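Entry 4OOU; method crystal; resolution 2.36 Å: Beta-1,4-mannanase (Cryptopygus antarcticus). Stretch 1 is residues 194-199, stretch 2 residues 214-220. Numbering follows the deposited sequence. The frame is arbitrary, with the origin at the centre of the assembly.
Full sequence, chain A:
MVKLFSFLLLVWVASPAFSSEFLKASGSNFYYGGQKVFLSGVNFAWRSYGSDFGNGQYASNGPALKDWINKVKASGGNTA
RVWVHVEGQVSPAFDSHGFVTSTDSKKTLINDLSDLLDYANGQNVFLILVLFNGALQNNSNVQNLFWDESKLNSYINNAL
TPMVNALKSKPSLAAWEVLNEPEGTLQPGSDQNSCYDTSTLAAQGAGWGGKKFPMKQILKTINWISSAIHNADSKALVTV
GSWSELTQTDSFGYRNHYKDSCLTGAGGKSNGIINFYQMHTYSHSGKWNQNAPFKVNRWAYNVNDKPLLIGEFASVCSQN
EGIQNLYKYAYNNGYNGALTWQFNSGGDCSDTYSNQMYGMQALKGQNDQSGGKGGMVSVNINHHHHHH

Stretch 1 (194-199) SCYDTS
Stretch 2 214-220: PMKQILK

This is a small packing contact, 268 Å² counted over both sides, in which an irregular loop lays one tyrosine ring and a backbone carbonyl against the first turns of a helix, with no hydrogen bond between them. The helix runs from Met215 to Lys220 and beyond, with Pro214 at its N-cap; Pro214 O accepts from Ile218 N at 3.0 Å, and the next two i to i+4 bonds are Leu219 N to Met215 O at 2.8 Å and Lys220 N to Lys216 O at 2.9 Å. That periodicity sets the rule of the contact: Met215 and Leu219, one turn apart, both send CA-to-CB toward the loop, while Lys216 sends its own sideways.

In register, Tyr196 and Met215 come nearest, their CA atoms 5.2 Å apart. Tyr196 (phi/psi -106/-19, chi1 m at -48°, chi2 -35°) has the most surface covered, 82 Å². The Tyr196 ring lies flat over the start of the Lys216 side chain: Lys216 CB is 4.1 Å from the ring centroid and 7° off the normal, a CH-pi contact. Lys216 is extended, t at all four chi angles, so its methylenes continue past the ring, with Lys216 CD 4.1 Å from Tyr196 CE2. At the ring edge, Leu219 CD1 sits 3.9 Å from Tyr196 CE1; Leu219 is m, t.

Cys195 (phi/psi -49/-30, chi1 m) contributes mainly its carbonyl: Cys195 O approaches Met215 CG at 3.3 Å and Leu219 CD1 at 3.5 Å. Met215 starts toward the loop with chi1 t and chi2 p, but its end leads away. Beyond the tyrosine, Thr198 (-134/32, chi1 p) points toward the helix and places CG2 4.1 Å from Met215 CB. Between Tyr196 and Thr198 in sequence, Asp197 (-73/124, chi1 t) points its CA-to-CB bond away from the helix, and its OD1 accepts from Ser199 OG at 2.6 Å, within the loop.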

# COMPACT_ATOMS: atom_id res chain seq x y z
N SER A 194 -12.49 16.49 13.76
CA SER A 194 -11.44 16.87 12.82
C SER A 194 -10.77 15.70 12.07
O SER A 194 -10.09 15.93 11.06
CB SER A 194 -10.39 17.74 13.51
OG SER A 194 -9.59 16.95 14.35
N CYS A 195 -10.95 14.47 12.57
CA CYS A 195 -10.87 13.28 11.73
C CYS A 195 -11.67 13.32 10.43
O CYS A 195 -11.30 12.61 9.48
CB CYS A 195 -11.36 12.02 12.46
SG CYS A 195 -10.42 11.56 13.90
N TYR A 196 -12.80 14.05 10.40
CA TYR A 196 -13.65 14.13 9.20
C TYR A 196 -13.54 15.48 8.45
O TYR A 196 -13.89 15.57 7.28
CB TYR A 196 -15.12 13.77 9.53
CG TYR A 196 -15.32 12.49 10.36
CD1 TYR A 196 -14.48 11.38 10.18
CD2 TYR A 196 -16.33 12.40 11.33
CE1 TYR A 196 -14.64 10.22 10.96
CE2 TYR A 196 -16.51 11.25 12.10
CZ TYR A 196 -15.66 10.16 11.91
OH TYR A 196 -15.80 8.99 12.64
N ASP A 197 -13.05 16.54 9.09
CA ASP A 197 -13.00 17.85 8.42
C ASP A 197 -11.91 17.85 7.36
O ASP A 197 -10.76 17.60 7.68
CB ASP A 197 -12.74 18.98 9.42
CG ASP A 197 -12.78 20.37 8.77
OD1 ASP A 197 -11.84 20.74 8.03
OD2 ASP A 197 -13.76 21.09 9.02
N THR A 198 -12.27 18.15 6.11
CA THR A 198 -11.32 18.09 5.00
C THR A 198 -11.43 19.35 4.12
O THR A 198 -11.21 19.34 2.90
CB THR A 198 -11.53 16.80 4.15
OG1 THR A 198 -12.85 16.73 3.59
CG2 THR A 198 -11.31 15.53 5.00
N SER A 199 -11.77 20.44 4.79
CA SER A 199 -12.12 21.67 4.11
C SER A 199 -10.93 22.32 3.46
O SER A 199 -11.10 23.17 2.58
CB SER A 199 -12.82 22.66 5.07
OG SER A 199 -12.17 22.73 6.32
N PRO A 214 -17.45 10.86 1.68
CA PRO A 214 -16.96 11.66 2.77
C PRO A 214 -15.95 10.89 3.64
O PRO A 214 -16.05 9.64 3.80
CB PRO A 214 -18.22 11.99 3.57
CG PRO A 214 -19.36 11.70 2.65
CD PRO A 214 -18.88 10.55 1.85
N MET A 215 -14.99 11.62 4.19
CA MET A 215 -13.97 11.00 5.01
C MET A 215 -14.58 9.99 5.95
O MET A 215 -14.00 8.93 6.18
CB MET A 215 -13.21 12.03 5.82
CG MET A 215 -11.91 11.50 6.38
SD MET A 215 -10.67 11.44 5.09
CE MET A 215 -10.14 9.76 5.38
N LYS A 216 -15.75 10.32 6.51
CA LYS A 216 -16.36 9.40 7.45
C LYS A 216 -16.56 8.01 6.83
O LYS A 216 -16.24 7.01 7.45
CB LYS A 216 -17.68 9.92 8.02
CG LYS A 216 -18.31 8.89 8.98
CD LYS A 216 -19.42 9.42 9.86
CE LYS A 216 -19.68 8.39 10.96
NZ LYS A 216 -20.86 8.74 11.77
N GLN A 217 -17.11 7.96 5.62
CA GLN A 217 -17.35 6.66 4.98
C GLN A 217 -16.04 6.01 4.61
O GLN A 217 -15.83 4.81 4.89
CB GLN A 217 -18.26 6.75 3.77
CG GLN A 217 -19.64 7.30 4.11
CD GLN A 217 -20.31 6.52 5.21
OE1 GLN A 217 -20.54 5.31 5.09
NE2 GLN A 217 -20.61 7.20 6.32
N ILE A 218 -15.13 6.79 4.03
CA ILE A 218 -13.77 6.27 3.77
C ILE A 218 -13.20 5.55 4.99
O ILE A 218 -12.82 4.39 4.89
CB ILE A 218 -12.75 7.35 3.35
CG1 ILE A 218 -13.08 7.90 1.94
CG2 ILE A 218 -11.34 6.77 3.40
CD1 ILE A 218 -12.22 9.04 1.47
N LEU A 219 -13.16 6.24 6.13
CA LEU A 219 -12.52 5.73 7.35
C LEU A 219 -13.27 4.58 7.97
O LEU A 219 -12.63 3.68 8.54
CB LEU A 219 -12.37 6.85 8.42
CG LEU A 219 -11.41 7.98 8.05
CD1 LEU A 219 -11.47 9.09 9.08
CD2 LEU A 219 -10.00 7.43 7.92
N LYS A 220 -14.59 4.62 7.89
CA LYS A 220 -15.43 3.53 8.37
C LYS A 220 -15.15 2.30 7.50
O LYS A 220 -14.96 1.16 7.98
CB LYS A 220 -16.89 3.91 8.25
CG LYS A 220 -17.83 2.87 8.84
CD LYS A 220 -19.13 2.75 8.06
CE LYS A 220 -20.22 2.18 8.94
NZ LYS A 220 -21.49 2.19 8.20